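PDB 5Y1F: NAD dependent epimerase/dehydratase family from uncultured archaeon MedDCM-OCT-S05-C57, which binds NAD+ and probably oxidises L-threonine at its 3-hydroxyl as a monomeric dehydrogenase. Local coordinates for residues N45-L53 against H60-I68; V86-S94 against C104-V115. One frame throughout, in Å; residues are numbered along the deposited sequence. Where two conformers were deposited one is given.

Interaction 1. Residues N45-L53 against H60-I68; sequences NDKIIASDL and HCKFEKCDI. With NAD (nicotinamide-adenine-dinucleotide), chain B.
The ring of Phe63 has Ser51 CA over one face, while Ala50 O and Asp52 N approach it obliquely; CB of Asp52 also touches it, 3.8 Å from CZ. The ring comes to lie along the neighbouring strand because CG stands anti to the backbone N (chi1 -174°). This is the parallel pairing of strands 48-52 and 62-65 at the border of the Rossmann fold, where the adenosine half of NAD is held on the C-terminal side of the second strand. Ala50 sits at the centre of the pairing: its N gives a nearly straight bond to Lys62 O (N-H...O angle 174°), and its O receives Glu64 N. Its small CB leaves room for Cys61 SG and for CD1 of Phe63. Ser51 points to the other side of the sheet, its OG donating to Glu64 O at 2.7 Å and taking a bond from a water that also reaches Cys66 O, a compact way to satisfy a buried hydroxyl. On that side, too, the Ile49 side chain runs beside the methylenes of Lys62.

Asp52 grips the adenine ribose with both oxygens: OD1 accepts from NAD O2B at 2.7 Å and OD2 from NAD O3B at 2.7 Å. Leu53 N and Leu28 N also donate to this carboxylate, which fixes its rotation. Replacing Asp52 by an alanine takes away the carboxylate, and both ribose hydroxyls and the two amides would probably be left without their acceptor. Leu53 lies against the adenine, its CD1 3.6 Å from NAD C5A. Asp67, paired with Arg69, accepts from the adenine amine through OD1, and Ile68 N gives NAD N1A a 2.9 Å bond with an N-H...N angle of 173°.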
loop_
_atom_site.group_PDB
_atom_site.type_symbol
_atom_site.label_atom_id
_atom_site.label_comp_id
_atom_site.label_asym_id
_atom_site.label_seq_id
_atom_site.Cartn_x
_atom_site.Cartn_y
_atom_site.Cartn_z
ATOM N N ASN A 45 -13.683 -15.063 -10.297
ATOM C CA ASN A 45 -13.898 -15.047 -8.869
ATOM C C ASN A 45 -13.436 -16.345 -8.209
ATOM O O ASN A 45 -12.872 -16.308 -7.107
ATOM C CB ASN A 45 -15.353 -14.725 -8.492
ATOM C CG ASN A 45 -15.728 -13.299 -8.791
ATOM O OD1 ASN A 45 -16.193 -12.565 -7.902
ATOM N ND2 ASN A 45 -15.555 -12.895 -10.017
ATOM N N ASP A 46 -13.567 -17.486 -8.868
ATOM C CA ASP A 46 -13.207 -18.749 -8.250
ATOM C C ASP A 46 -11.727 -18.936 -7.973
ATOM O O ASP A 46 -11.307 -19.972 -7.426
ATOM C CB ASP A 46 -13.770 -19.978 -9.018
ATOM C CG ASP A 46 -13.275 -20.118 -10.465
ATOM O OD1 ASP A 46 -12.898 -19.113 -11.111
ATOM O OD2 ASP A 46 -13.594 -21.199 -11.052
ATOM N N LYS A 47 -10.922 -18.022 -8.498
ATOM C CA LYS A 47 -9.482 -18.140 -8.382
ATOM C C LYS A 47 -8.912 -17.393 -7.213
ATOM O O LYS A 47 -7.740 -17.550 -6.956
ATOM C CB LYS A 47 -8.775 -17.715 -9.663
ATOM C CG LYS A 47 -9.186 -18.538 -10.873
ATOM C CD LYS A 47 -8.802 -19.993 -10.730
ATOM C CE LYS A 47 -9.969 -20.839 -10.271
ATOM N NZ LYS A 47 -9.551 -21.940 -9.363
ATOM N N ILE A 48 -9.711 -16.614 -6.502
ATOM C CA ILE A 48 -9.183 -15.709 -5.495
ATOM C C ILE A 48 -9.638 -16.050 -4.094
ATOM O O ILE A 48 -10.840 -16.271 -3.853
ATOM C CB ILE A 48 -9.635 -14.254 -5.796
ATOM C CG1 ILE A 48 -9.410 -13.889 -7.258
ATOM C CG2 ILE A 48 -8.936 -13.307 -4.831
ATOM C CD1 ILE A 48 -8.001 -14.044 -7.748
ATOM N N ILE A 49 -8.696 -16.239 -3.181
ATOM C CA ILE A 49 -8.980 -16.479 -1.791
ATOM C C ILE A 49 -8.484 -15.290 -0.980
ATOM O O ILE A 49 -7.328 -14.872 -1.137
ATOM C CB ILE A 49 -8.252 -17.739 -1.251
ATOM C CG1 ILE A 49 -8.523 -18.978 -2.114
ATOM C CG2 ILE A 49 -8.539 -18.017 0.201
ATOM C CD1 ILE A 49 -9.966 -19.351 -2.201
ATOM N N ALA A 50 -9.304 -14.778 -0.086
ATOM C CA ALA A 50 -8.952 -13.652 0.770
ATOM C C ALA A 50 -8.577 -14.183 2.135
ATOM O O ALA A 50 -9.206 -15.156 2.620
ATOM C CB ALA A 50 -10.143 -12.721 0.878
ATOM N N SER A 51 -7.670 -13.517 2.829
ATOM C CA SER A 51 -7.358 -13.864 4.210
ATOM C C SER A 51 -7.056 -12.605 5.020
ATOM O O SER A 51 -6.508 -11.608 4.508
ATOM C CB SER A 51 -6.146 -14.802 4.183
ATOM O OG SER A 51 -5.768 -15.219 5.508
ATOM N N ASP A 52 -7.480 -12.623 6.268
ATOM C CA ASP A 52 -7.215 -11.564 7.237
ATOM C C ASP A 52 -7.519 -12.169 8.626
ATOM O O ASP A 52 -7.789 -13.367 8.732
ATOM C CB ASP A 52 -8.076 -10.317 6.937
ATOM C CG ASP A 52 -7.427 -9.013 7.346
ATOM O OD1 ASP A 52 -7.149 -8.823 8.557
ATOM O OD2 ASP A 52 -7.201 -8.130 6.450
ATOM N N LEU A 53 -7.412 -11.367 9.674
ATOM C CA LEU A 53 -7.543 -11.888 11.035
ATOM C C LEU A 53 -8.910 -12.424 11.407
ATOM O O LEU A 53 -9.012 -13.485 12.050
ATOM C CB LEU A 53 -7.130 -10.841 12.046
ATOM C CG LEU A 53 -5.621 -10.620 12.138
ATOM C CD1 LEU A 53 -5.325 -9.271 12.788
ATOM C CD2 LEU A 53 -4.903 -11.760 12.865
ATOM N N HIS A 60 -18.239 -11.337 -0.404
ATOM C CA HIS A 60 -18.370 -12.103 -1.637
ATOM C C HIS A 60 -16.977 -12.457 -2.178
ATOM O O HIS A 60 -16.594 -12.141 -3.312
ATOM C CB HIS A 60 -19.201 -11.291 -2.659
ATOM C CG HIS A 60 -19.635 -12.066 -3.872
ATOM N ND1 HIS A 60 -20.313 -13.267 -3.805
ATOM C CD2 HIS A 60 -19.471 -11.798 -5.191
ATOM C CE1 HIS A 60 -20.540 -13.710 -5.030
ATOM N NE2 HIS A 60 -20.036 -12.840 -5.888
ATOM N N CYS A 61 -16.196 -13.069 -1.308
ATOM C CA CYS A 61 -15.023 -13.796 -1.728
ATOM C C CYS A 61 -14.881 -14.942 -0.715
ATOM O O CYS A 61 -15.161 -14.778 0.464
ATOM C CB CYS A 61 -13.794 -12.866 -1.767
ATOM S SG CYS A 61 -12.327 -13.571 -2.430
ATOM N N LYS A 62 -14.401 -16.075 -1.159
ATOM C CA LYS A 62 -13.966 -17.093 -0.225
ATOM C C LYS A 62 -12.895 -16.509 0.699
ATOM O O LYS A 62 -11.976 -15.766 0.238
ATOM C CB LYS A 62 -13.405 -18.300 -0.948
ATOM C CG LYS A 62 -12.970 -19.421 -0.024
ATOM C CD LYS A 62 -12.914 -20.769 -0.754
ATOM C CE LYS A 62 -11.708 -21.630 -0.366
ATOM N NZ LYS A 62 -11.869 -22.466 0.866
ATOM N N PHE A 63 -13.010 -16.846 1.958
ATOM C CA PHE A 63 -12.217 -16.223 3.011
ATOM C C PHE A 63 -11.649 -17.288 3.930
ATOM O O PHE A 63 -12.358 -18.233 4.334
ATOM C CB PHE A 63 -13.055 -15.228 3.792
ATOM C CG PHE A 63 -12.261 -14.449 4.812
ATOM C CD1 PHE A 63 -11.688 -13.222 4.468
ATOM C CD2 PHE A 63 -12.051 -14.914 6.101
ATOM C CE1 PHE A 63 -11.004 -12.479 5.416
ATOM C CE2 PHE A 63 -11.316 -14.211 6.996
ATOM C CZ PHE A 63 -10.853 -12.951 6.697
ATOM N N GLU A 64 -10.371 -17.171 4.272
ATOM C CA GLU A 64 -9.738 -18.021 5.248
ATOM C C GLU A 64 -9.063 -17.170 6.309
ATOM O O GLU A 64 -8.140 -16.410 6.009
ATOM C CB GLU A 64 -8.665 -18.854 4.573
ATOM C CG GLU A 64 -9.189 -19.849 3.565
ATOM C CD GLU A 64 -9.499 -21.174 4.195
ATOM O OE1 GLU A 64 -9.860 -21.183 5.398
ATOM O OE2 GLU A 64 -9.290 -22.207 3.500
ATOM N N LYS A 65 -9.488 -17.273 7.551
ATOM C CA LYS A 65 -8.915 -16.475 8.609
ATOM C C LYS A 65 -7.525 -16.978 8.928
ATOM O O LYS A 65 -7.288 -18.190 8.946
ATOM C CB LYS A 65 -9.764 -16.489 9.873
ATOM C CG LYS A 65 -9.912 -17.802 10.585
ATOM C CD LYS A 65 -10.927 -17.681 11.731
ATOM C CE LYS A 65 -10.389 -16.804 12.855
ATOM N NZ LYS A 65 -11.459 -16.490 13.850
ATOM N N CYS A 66 -6.624 -16.080 9.267
ATOM C CA CYS A 66 -5.294 -16.456 9.687
ATOM C C CYS A 66 -4.583 -15.293 10.339
ATOM O O CYS A 66 -4.713 -14.157 9.862
ATOM C CB CYS A 66 -4.470 -16.939 8.478
ATOM S SG CYS A 66 -3.024 -17.934 8.854
ATOM N N ASP A 67 -3.769 -15.526 11.356
ATOM C CA ASP A 67 -2.762 -14.543 11.749
ATOM C C ASP A 67 -1.526 -14.866 10.912
ATOM O O ASP A 67 -1.083 -16.018 10.825
ATOM C CB ASP A 67 -2.453 -14.685 13.255
ATOM C CG ASP A 67 -1.637 -13.576 13.805
ATOM O OD1 ASP A 67 -0.574 -13.283 13.222
ATOM O OD2 ASP A 67 -2.073 -12.951 14.786
ATOM N N ILE A 68 -0.935 -13.833 10.303
ATOM C CA ILE A 68 0.190 -14.011 9.425
ATOM C C ILE A 68 1.402 -14.562 10.144
ATOM O O ILE A 68 2.330 -15.071 9.507
ATOM C CB ILE A 68 0.504 -12.670 8.716
ATOM C CG1 ILE A 68 1.371 -12.892 7.469
ATOM C CG2 ILE A 68 1.173 -11.690 9.667
ATOM C CD1 ILE A 68 0.551 -13.458 6.338
HETATM P PA NAD B . -4.210 -1.817 6.112
HETATM O O1A NAD B . -5.475 -1.107 5.596
HETATM O O2A NAD B . -3.813 -1.568 7.583
HETATM O O5B NAD B . -4.448 -3.402 5.850
HETATM C C5B NAD B . -3.595 -4.347 6.462
HETATM C C4B NAD B . -4.422 -5.534 6.859
HETATM O O4B NAD B . -3.477 -6.377 7.541
HETATM C C3B NAD B . -5.535 -5.212 7.843
HETATM O O3B NAD B . -6.760 -5.626 7.285
HETATM C C2B NAD B . -5.156 -6.009 9.100
HETATM O O2B NAD B . -6.249 -6.640 9.792
HETATM C C1B NAD B . -4.200 -7.048 8.549
HETATM N N9A NAD B . -3.296 -7.539 9.607
HETATM C C8A NAD B . -2.732 -6.820 10.598
HETATM N N7A NAD B . -2.055 -7.611 11.427
HETATM C C5A NAD B . -2.239 -8.850 10.970
HETATM C C6A NAD B . -1.803 -10.182 11.409
HETATM N N6A NAD B . -1.040 -10.339 12.518
HETATM N N1A NAD B . -2.145 -11.228 10.663
HETATM C C2A NAD B . -2.925 -11.087 9.606
HETATM N N3A NAD B . -3.349 -9.915 9.134
HETATM C C4A NAD B . -3.032 -8.804 9.781
HETATM O O3 NAD B . -2.927 -1.515 5.205
HETATM P PN NAD B . -2.920 -1.080 3.651
HETATM O O1N NAD B . -4.011 -1.834 2.878
HETATM O O2N NAD B . -2.952 0.432 3.558
HETATM O O5D NAD B . -1.457 -1.619 3.218
HETATM C C5D NAD B . -1.319 -2.886 2.655
HETATM C C4D NAD B . 0.170 -3.023 2.312
HETATM O O4D NAD B . 0.584 -1.899 1.489
HETATM C C3D NAD B . 1.068 -3.044 3.530
HETATM O O3D NAD B . 2.255 -3.821 3.215
HETATM C C2D NAD B . 1.530 -1.578 3.629
HETATM O O2D NAD B . 2.800 -1.479 4.319
HETATM C C1D NAD B . 1.642 -1.215 2.137
HETATM N N1N NAD B . 1.545 0.242 1.913
HETATM C C2N NAD B . 0.367 0.932 2.004
HETATM C C3N NAD B . 0.326 2.291 1.796
HETATM C C7N NAD B . -0.966 3.102 1.842
HETATM O O7N NAD B . -0.901 4.294 1.704
HETATM N N7N NAD B . -2.116 2.493 1.981
HETATM C C4N NAD B . 1.496 2.964 1.487
HETATM C C5N NAD B . 2.693 2.268 1.442
HETATM C C6N NAD B . 2.686 0.903 1.656
HETATM O O HOH W 1 -13.497 -16.730 -4.014
HETATM O O HOH W 2 -4.216 -13.647 7.147
#

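Interaction 2. Residues V86-S94 against C104-V115. With NAD (nicotinamide-adenine-dinucleotide), chain B.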
loop_
_atom_site.group_PDB
_atom_site.type_symbol
_atom_site.label_atom_id
_atom_site.label_comp_id
_atom_site.label_asym_id
_atom_site.label_seq_id
_atom_site.Cartn_x
_atom_site.Cartn_y
_atom_site.Cartn_z
ATOM N N VAL A 86 0.693 -15.264 -4.224
ATOM C CA VAL A 86 0.227 -14.527 -3.042
ATOM C C VAL A 86 0.500 -13.042 -3.223
ATOM O O VAL A 86 1.638 -12.616 -3.479
ATOM C CB VAL A 86 0.915 -15.004 -1.744
ATOM C CG1 VAL A 86 0.332 -14.273 -0.585
ATOM C CG2 VAL A 86 0.787 -16.528 -1.586
ATOM N N TYR A 87 -0.541 -12.260 -2.998
ATOM C CA TYR A 87 -0.456 -10.801 -2.880
ATOM C C TYR A 87 -0.501 -10.517 -1.385
ATOM O O TYR A 87 -1.536 -10.678 -0.718
ATOM C CB TYR A 87 -1.592 -10.085 -3.600
ATOM C CG TYR A 87 -1.493 -10.103 -5.094
ATOM C CD1 TYR A 87 -1.083 -8.974 -5.822
ATOM C CD2 TYR A 87 -1.793 -11.233 -5.823
ATOM C CE1 TYR A 87 -1.045 -9.005 -7.189
ATOM C CE2 TYR A 87 -1.693 -11.267 -7.201
ATOM C CZ TYR A 87 -1.278 -10.157 -7.862
ATOM O OH TYR A 87 -1.208 -10.096 -9.247
ATOM N N HIS A 88 0.659 -10.194 -0.809
ATOM C CA HIS A 88 0.830 -10.144 0.633
ATOM C C HIS A 88 0.707 -8.707 1.126
ATOM O O HIS A 88 1.696 -7.957 1.144
ATOM C CB HIS A 88 2.210 -10.691 1.002
ATOM C CG HIS A 88 2.526 -10.529 2.439
ATOM N ND1 HIS A 88 3.705 -10.025 2.969
ATOM C CD2 HIS A 88 1.724 -10.798 3.485
ATOM C CE1 HIS A 88 3.591 -9.983 4.288
ATOM N NE2 HIS A 88 2.389 -10.443 4.610
ATOM N N LEU A 89 -0.475 -8.351 1.603
ATOM C CA LEU A 89 -0.775 -7.002 2.053
ATOM C C LEU A 89 -0.781 -6.867 3.571
ATOM O O LEU A 89 -0.826 -5.739 4.044
ATOM C CB LEU A 89 -2.110 -6.482 1.483
ATOM C CG LEU A 89 -2.279 -6.625 -0.022
ATOM C CD1 LEU A 89 -3.675 -6.183 -0.407
ATOM C CD2 LEU A 89 -1.242 -5.847 -0.802
ATOM N N ALA A 90 -0.770 -7.952 4.342
ATOM C CA ALA A 90 -0.872 -7.829 5.779
ATOM C C ALA A 90 0.300 -7.059 6.351
ATOM O O ALA A 90 1.440 -7.339 6.012
ATOM C CB ALA A 90 -0.929 -9.196 6.401
ATOM N N ALA A 91 0.039 -6.127 7.233
ATOM C CA ALA A 91 1.094 -5.309 7.829
ATOM C C ALA A 91 0.495 -4.440 8.905
ATOM O O ALA A 91 -0.716 -4.238 8.972
ATOM C CB ALA A 91 1.810 -4.441 6.784
ATOM N N ILE A 92 1.376 -3.895 9.725
ATOM C CA ILE A 92 1.128 -2.763 10.636
ATOM C C ILE A 92 1.835 -1.552 10.007
ATOM O O ILE A 92 2.981 -1.655 9.590
ATOM C CB ILE A 92 1.705 -3.091 12.032
ATOM C CG1 ILE A 92 1.074 -4.352 12.642
ATOM C CG2 ILE A 92 1.618 -1.882 12.960
ATOM C CD1 ILE A 92 -0.367 -4.214 12.965
ATOM N N LEU A 93 1.133 -0.429 9.913
ATOM C CA LEU A 93 1.668 0.712 9.182
ATOM C C LEU A 93 2.374 1.700 10.079
ATOM O O LEU A 93 2.655 1.432 11.257
ATOM C CB LEU A 93 0.587 1.375 8.318
ATOM C CG LEU A 93 0.279 0.626 7.015
ATOM C CD1 LEU A 93 -0.109 -0.833 7.210
ATOM C CD2 LEU A 93 -0.776 1.384 6.227
ATOM N N SER A 94 2.776 2.831 9.516
ATOM C CA SER A 94 3.795 3.648 10.167
ATOM C C SER A 94 3.345 4.248 11.498
ATOM O O SER A 94 4.080 4.236 12.453
ATOM C CB SER A 94 4.349 4.734 9.239
ATOM O OG SER A 94 3.318 5.600 8.767
ATOM N N CYS A 104 4.752 -4.006 15.364
ATOM C CA CYS A 104 5.081 -3.698 13.972
ATOM C C CYS A 104 6.177 -4.635 13.489
ATOM O O CYS A 104 6.062 -5.196 12.394
ATOM C CB CYS A 104 5.537 -2.251 13.911
ATOM S SG CYS A 104 5.899 -1.628 12.276
ATOM N N HIS A 105 7.258 -4.797 14.248
ATOM C CA HIS A 105 8.318 -5.676 13.797
ATOM C C HIS A 105 7.792 -7.105 13.629
ATOM O O HIS A 105 8.096 -7.798 12.685
ATOM C CB HIS A 105 9.520 -5.657 14.753
ATOM C CG HIS A 105 10.580 -6.640 14.383
ATOM N ND1 HIS A 105 10.633 -7.933 14.865
ATOM C CD2 HIS A 105 11.525 -6.569 13.419
ATOM C CE1 HIS A 105 11.576 -8.602 14.222
ATOM N NE2 HIS A 105 12.155 -7.788 13.368
ATOM N N ASP A 106 7.074 -7.583 14.651
ATOM C CA ASP A 106 6.610 -8.944 14.666
ATOM C C ASP A 106 5.740 -9.234 13.450
ATOM O O ASP A 106 6.025 -10.149 12.660
ATOM C CB ASP A 106 5.896 -9.204 15.988
ATOM C CG ASP A 106 5.469 -10.665 16.191
ATOM O OD1 ASP A 106 6.013 -11.557 15.571
ATOM O OD2 ASP A 106 4.579 -10.834 17.094
ATOM N N VAL A 107 4.671 -8.462 13.293
ATOM C CA VAL A 107 3.763 -8.707 12.190
ATOM C C VAL A 107 4.456 -8.518 10.839
ATOM O O VAL A 107 4.327 -9.351 9.937
ATOM C CB VAL A 107 2.546 -7.777 12.267
ATOM C CG1 VAL A 107 1.707 -7.908 11.013
ATOM C CG2 VAL A 107 1.701 -8.154 13.481
ATOM N N ASN A 108 5.218 -7.418 10.686
ATOM C CA ASN A 108 5.760 -7.135 9.337
ATOM C C ASN A 108 6.896 -8.065 8.996
ATOM O O ASN A 108 6.922 -8.656 7.925
ATOM C CB ASN A 108 6.188 -5.679 9.219
ATOM C CG ASN A 108 5.044 -4.715 9.276
ATOM O OD1 ASN A 108 3.889 -5.121 9.460
ATOM N ND2 ASN A 108 5.328 -3.428 9.109
ATOM N N TYR A 109 7.858 -8.207 9.894
ATOM C CA TYR A 109 9.016 -9.017 9.566
ATOM C C TYR A 109 8.741 -10.500 9.651
ATOM O O TYR A 109 9.038 -11.234 8.716
ATOM C CB TYR A 109 10.232 -8.586 10.386
ATOM C CG TYR A 109 11.493 -9.274 9.915
ATOM C CD1 TYR A 109 12.185 -8.849 8.782
ATOM C CD2 TYR A 109 11.888 -10.459 10.520
ATOM C CE1 TYR A 109 13.342 -9.525 8.368
ATOM C CE2 TYR A 109 13.015 -11.146 10.094
ATOM C CZ TYR A 109 13.723 -10.665 9.042
ATOM O OH TYR A 109 14.853 -11.355 8.622
ATOM N N ASN A 110 8.155 -10.957 10.756
ATOM C CA ASN A 110 7.924 -12.392 10.884
ATOM C C ASN A 110 6.792 -12.849 9.944
ATOM O O ASN A 110 6.839 -13.943 9.371
ATOM C CB ASN A 110 7.654 -12.798 12.354
ATOM C CG ASN A 110 8.814 -12.475 13.286
ATOM O OD1 ASN A 110 8.614 -12.025 14.431
ATOM N ND2 ASN A 110 10.000 -12.724 12.831
ATOM N N GLY A 111 5.812 -11.992 9.671
ATOM C CA GLY A 111 4.812 -12.329 8.677
ATOM C C GLY A 111 5.432 -12.485 7.295
ATOM O O GLY A 111 5.158 -13.452 6.581
ATOM N N LEU A 112 6.264 -11.510 6.926
ATOM C CA LEU A 112 6.951 -11.626 5.659
ATOM C C LEU A 112 7.796 -12.882 5.555
ATOM O O LEU A 112 7.762 -13.580 4.529
ATOM C CB LEU A 112 7.798 -10.397 5.364
ATOM C CG LEU A 112 8.601 -10.493 4.082
ATOM C CD1 LEU A 112 7.727 -10.495 2.836
ATOM C CD2 LEU A 112 9.634 -9.355 4.022
ATOM N N GLU A 113 8.553 -13.166 6.598
ATOM C CA GLU A 113 9.349 -14.376 6.574
ATOM C C GLU A 113 8.492 -15.629 6.364
ATOM O O GLU A 113 8.878 -16.510 5.592
ATOM C CB GLU A 113 10.238 -14.501 7.795
ATOM C CG GLU A 113 11.535 -15.217 7.440
ATOM C CD GLU A 113 12.663 -14.852 8.371
ATOM O OE1 GLU A 113 13.497 -14.010 7.985
ATOM O OE2 GLU A 113 12.662 -15.364 9.511
ATOM N N ASN A 114 7.334 -15.683 7.023
ATOM C CA ASN A 114 6.413 -16.805 6.812
ATOM C C ASN A 114 5.967 -16.926 5.362
ATOM O O ASN A 114 5.912 -18.010 4.803
ATOM C CB ASN A 114 5.239 -16.684 7.756
ATOM C CG ASN A 114 5.600 -16.974 9.204
ATOM O OD1 ASN A 114 6.705 -17.482 9.491
ATOM N ND2 ASN A 114 4.689 -16.672 10.117
ATOM N N VAL A 115 5.672 -15.767 4.772
ATOM C CA VAL A 115 5.222 -15.745 3.389
ATOM C C VAL A 115 6.354 -16.243 2.466
ATOM O O VAL A 115 6.094 -17.011 1.548
ATOM C CB VAL A 115 4.776 -14.301 2.998
ATOM C CG1 VAL A 115 4.557 -14.206 1.512
ATOM C CG2 VAL A 115 3.495 -13.955 3.765
HETATM P PA NAD B . -4.210 -1.817 6.112
HETATM O O1A NAD B . -5.475 -1.107 5.596
HETATM O O2A NAD B . -3.813 -1.568 7.583
HETATM O O5B NAD B . -4.448 -3.402 5.850
HETATM C C5B NAD B . -3.595 -4.347 6.462
HETATM C C4B NAD B . -4.422 -5.534 6.859
HETATM O O4B NAD B . -3.477 -6.377 7.541
HETATM C C3B NAD B . -5.535 -5.212 7.843
HETATM O O3B NAD B . -6.760 -5.626 7.285
HETATM C C2B NAD B . -5.156 -6.009 9.100
HETATM O O2B NAD B . -6.249 -6.640 9.792
HETATM C C1B NAD B . -4.200 -7.048 8.549
HETATM N N9A NAD B . -3.296 -7.539 9.607
HETATM C C8A NAD B . -2.732 -6.820 10.598
HETATM N N7A NAD B . -2.055 -7.611 11.427
HETATM C C5A NAD B . -2.239 -8.850 10.970
HETATM C C6A NAD B . -1.803 -10.182 11.409
HETATM N N6A NAD B . -1.040 -10.339 12.518
HETATM N N1A NAD B . -2.145 -11.228 10.663
HETATM C C2A NAD B . -2.925 -11.087 9.606
HETATM N N3A NAD B . -3.349 -9.915 9.134
HETATM C C4A NAD B . -3.032 -8.804 9.781
HETATM O O3 NAD B . -2.927 -1.515 5.205
HETATM P PN NAD B . -2.920 -1.080 3.651
HETATM O O1N NAD B . -4.011 -1.834 2.878
HETATM O O2N NAD B . -2.952 0.432 3.558
HETATM O O5D NAD B . -1.457 -1.619 3.218
HETATM C C5D NAD B . -1.319 -2.886 2.655
HETATM C C4D NAD B . 0.170 -3.023 2.312
HETATM O O4D NAD B . 0.584 -1.899 1.489
HETATM C C3D NAD B . 1.068 -3.044 3.530
HETATM O O3D NAD B . 2.255 -3.821 3.215
HETATM C C2D NAD B . 1.530 -1.578 3.629
HETATM O O2D NAD B . 2.800 -1.479 4.319
HETATM C C1D NAD B . 1.642 -1.215 2.137
HETATM N N1N NAD B . 1.545 0.242 1.913
HETATM C C2N NAD B . 0.367 0.932 2.004
HETATM C C3N NAD B . 0.326 2.291 1.796
HETATM C C7N NAD B . -0.966 3.102 1.842
HETATM O O7N NAD B . -0.901 4.294 1.704
HETATM N N7N NAD B . -2.116 2.493 1.981
HETATM C C4N NAD B . 1.496 2.964 1.487
HETATM C C5N NAD B . 2.693 2.268 1.442
HETATM C C6N NAD B . 2.686 0.903 1.656
HETATM O O HOH W 3 2.910 -9.268 7.461
#
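Two hydrogen bonds tie the amide of Asn108 to the backbone of Ile92. OD1 accepts Ile92 N at 2.8 Å, on a lone pair in the carbonyl plane, and ND2 donates to Ile92 O at 3.0 Å with that oxygen close to the amide plane. An asparagine suits the place because one flat group offers an acceptor and a donor side by side; ND2 has a further partner in Thr159 OG1, so the amide is held against rotation. A water adds a bridge, donating to Ala90 O and Val107 O and accepting a weak bond from His88 NE2.

These bonds join the loop after strand 83-88 to helix 101-122, in the Rossmann fold of this dehydrogenase family; the strand and helix segments run antiparallel at 174°, as a helix returning beside its sheet does.

Apolar contacts fill the rest. Ile92 lays CG1 against Val107 CB at 3.7 Å, the two side chains crossing at about a right angle, while its CG2, anti to the backbone N, meets Cys104 CB. Between the strand and the helix the contact is CH-pi: Val115 CG2 stands 3.7 Å from the centroid of the His88 ring, 11° off the normal. Leu112 CA and Gly111 C approach that ring obliquely. Gly111 C lies 4.3 Å from His88 CE1; a glycine suits this helix position, since a CB would run into Val107 O.

Interactions 1 and 2 follow one another along the chain and belong to the same sheet, their centres 16 Å apart, with the adenine of NAD touched from both. Residues 60-68 bond the adenine, while Val107 CG2 of interaction 2 packs 3.6 Å from NAD N6A. Ile68 is the direct joint. Its O probably accepts a hydrogen bond from Asn114 ND2 at 2.9 Å, and its CG1 packs 3.7 Å from Gly111 CA and 3.9 Å from His88 NE2. The loop that follows strand 83-88 also lines the cofactor, Leu93 CD1 lying 3.5 Å from the bridging NAD O3; Tyr156 and Lys160 bond NAD as well.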